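Local coordinates for monosaccharide ABC transporter substrate-binding protein, CUT2 family (Acidothermus cellulolyticus, PDB 4RU1) that probably serves as the carbohydrate-binding component of an ABC transporter, here holding myo-inositol between its two domains, at residues A[174-179]-A[188-193]. Sequence-based numbering, arbitrary orientation. Where two conformers were deposited one is given.
Sequences TKLYVN and TTIAAK
Leu176 and Val178 meet Thr189 and Ile190 in a small apolar interface between the end of an edge strand, with the first loop residue after it, and the helix that follows in the chain. The methyl of Thr189 is its focus: CG2 lies 3.9 Å from Val178 CG1 and 4.0 Å from Leu176 CD1, touching both side chains. With CG2 anti to the backbone N (OG1 chi1 -66°), the threonine turns its methyl to the strand, while its hydroxyl is hydrogen-bonded to Ser185 O one helical turn earlier and so is satisfied within the helix. Leu176 extends toward the helix with CG anti to its own N (chi1 172°). Both its methyls lie against Thr189 CG2, and CD2 in addition meets Ile190 CG1 at 4.2 Å and the CB of Lys193, one turn further on. Val178 CG1 completes the apolar group, 4.3 Å from Ile190 CG1.

In the given conformer of Lys193, one of two, CE comes near Thr174 CG2, a contact best treated as doubtful. The Thr174 hydroxyl is engaged elsewhere, by His145 NE2. Across the strand, Tyr177 points away from the helix; its OH accepts a hydrogen bond from Lys175 NZ at 2.8 Å. Lys175 NZ also makes a salt bridge with Glu159, and Tyr177 OH a hydrogen bond with the other carboxylate oxygen of that residue.

The strand and helix axes run nearly antiparallel (152°) and come within 9.9 Å, as in the beta-alpha units of a periplasmic binding protein domain. Strand 172-177 is an outermost strand of its sheet and is bonded through its backbone to strand 145-150, where Val178 also packs on Val149. Buried Ile190 also touches Ala214 and Ala217, joining helix 183-196 to helix 208-220.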
loop_
_atom_site.group_PDB
_atom_site.type_symbol
_atom_site.label_atom_id
_atom_site.label_comp_id
_atom_site.label_asym_id
_atom_site.label_seq_id
_atom_site.Cartn_x
_atom_site.Cartn_y
_atom_site.Cartn_z
ATOM N N THR A 174 0.863 -11.955 17.369
ATOM C CA THR A 174 1.704 -12.869 16.643
ATOM C C THR A 174 1.849 -12.400 15.199
ATOM O O THR A 174 0.850 -12.007 14.589
ATOM C CB THR A 174 1.058 -14.287 16.628
ATOM O OG1 THR A 174 0.864 -14.732 17.964
ATOM C CG2 THR A 174 1.988 -15.278 15.976
ATOM N N LYS A 175 3.075 -12.420 14.641
ATOM C CA LYS A 175 3.338 -12.071 13.279
ATOM C C LYS A 175 3.598 -13.361 12.527
ATOM O O LYS A 175 4.354 -14.248 13.030
ATOM C CB LYS A 175 4.579 -11.153 13.178
ATOM C CG LYS A 175 4.316 -9.686 13.030
ATOM C CD LYS A 175 5.420 -9.013 12.215
ATOM C CE LYS A 175 6.665 -8.860 13.005
ATOM N NZ LYS A 175 7.566 -7.909 12.307
ATOM N N LEU A 176 3.171 -13.400 11.266
ATOM C CA LEU A 176 3.446 -14.498 10.370
ATOM C C LEU A 176 3.818 -13.954 8.986
ATOM O O LEU A 176 3.014 -13.217 8.363
ATOM C CB LEU A 176 2.243 -15.341 10.210
ATOM C CG LEU A 176 2.290 -16.451 9.154
ATOM C CD1 LEU A 176 3.308 -17.541 9.501
ATOM C CD2 LEU A 176 0.951 -17.109 8.949
ATOM N N TYR A 177 4.985 -14.321 8.494
ATOM C CA TYR A 177 5.426 -14.013 7.189
ATOM C C TYR A 177 5.015 -15.138 6.231
ATOM O O TYR A 177 5.188 -16.310 6.503
ATOM C CB TYR A 177 6.964 -13.820 7.114
ATOM C CG TYR A 177 7.439 -12.532 7.816
ATOM C CD1 TYR A 177 7.352 -11.269 7.202
ATOM C CD2 TYR A 177 7.783 -12.550 9.153
ATOM C CE1 TYR A 177 7.763 -10.138 7.857
ATOM C CE2 TYR A 177 8.162 -11.405 9.847
ATOM C CZ TYR A 177 8.114 -10.189 9.211
ATOM O OH TYR A 177 8.481 -9.003 9.850
ATOM N N VAL A 178 4.533 -14.730 5.056
ATOM C CA VAL A 178 4.141 -15.668 3.981
ATOM C C VAL A 178 4.699 -15.147 2.724
ATOM O O VAL A 178 5.025 -13.957 2.596
ATOM C CB VAL A 178 2.565 -15.746 3.897
ATOM C CG1 VAL A 178 1.892 -16.247 5.173
ATOM C CG2 VAL A 178 1.896 -14.445 3.484
ATOM N N ASN A 179 4.803 -16.028 1.730
ATOM C CA ASN A 179 5.358 -15.652 0.439
ATOM C C ASN A 179 4.229 -15.213 -0.456
ATOM O O ASN A 179 3.591 -16.079 -1.105
ATOM C CB ASN A 179 6.068 -16.839 -0.214
ATOM C CG ASN A 179 6.679 -16.493 -1.563
ATOM O OD1 ASN A 179 6.579 -15.379 -2.053
ATOM N ND2 ASN A 179 7.288 -17.489 -2.163
ATOM N N THR A 188 -2.037 -22.415 2.736
ATOM C CA THR A 188 -1.712 -23.517 3.634
ATOM C C THR A 188 -0.950 -23.072 4.877
ATOM O O THR A 188 -1.204 -23.615 5.934
ATOM C CB THR A 188 -0.951 -24.605 2.883
ATOM O OG1 THR A 188 0.218 -24.057 2.301
ATOM C CG2 THR A 188 -1.850 -25.272 1.789
ATOM N N THR A 189 -0.147 -22.032 4.752
ATOM C CA THR A 189 0.665 -21.559 5.864
ATOM C C THR A 189 -0.289 -20.916 6.837
ATOM O O THR A 189 -0.103 -21.024 8.041
ATOM C CB THR A 189 1.738 -20.613 5.351
ATOM O OG1 THR A 189 2.667 -21.344 4.526
ATOM C CG2 THR A 189 2.556 -19.929 6.432
ATOM N N ILE A 190 -1.200 -20.075 6.365
ATOM C CA ILE A 190 -2.146 -19.479 7.313
ATOM C C ILE A 190 -2.993 -20.549 7.973
ATOM O O ILE A 190 -3.282 -20.457 9.157
ATOM C CB ILE A 190 -3.052 -18.398 6.657
ATOM C CG1 ILE A 190 -2.191 -17.241 6.176
ATOM C CG2 ILE A 190 -4.146 -17.862 7.595
ATOM C CD1 ILE A 190 -2.914 -16.236 5.251
ATOM N N ALA A 191 -3.517 -21.507 7.208
ATOM C CA ALA A 191 -4.370 -22.528 7.849
ATOM C C ALA A 191 -3.640 -23.318 8.929
ATOM O O ALA A 191 -4.224 -23.598 9.967
ATOM C CB ALA A 191 -4.808 -23.521 6.788
ATOM N N ALA A 192 -2.405 -23.674 8.661
ATOM C CA ALA A 192 -1.559 -24.410 9.611
ATOM C C ALA A 192 -1.367 -23.617 10.908
ATOM O O ALA A 192 -1.539 -24.147 11.993
ATOM C CB ALA A 192 -0.242 -24.798 8.939
ATOM N N LYS A 193 -1.086 -22.328 10.800
ATOM C CA LYS A 193 -0.873 -21.501 11.955
ATOM C C LYS A 193 -2.156 -21.443 12.774
ATOM O O LYS A 193 -2.134 -21.558 13.986
ATOM C CB LYS A 193 -0.397 -20.101 11.537
ATOM C CG LYS A 193 -0.249 -19.168 12.712
ATOM C CD LYS A 193 1.100 -19.324 13.418
ATOM C CE LYS A 193 0.943 -19.413 14.935
ATOM N NZ LYS A 193 0.408 -20.715 15.420
#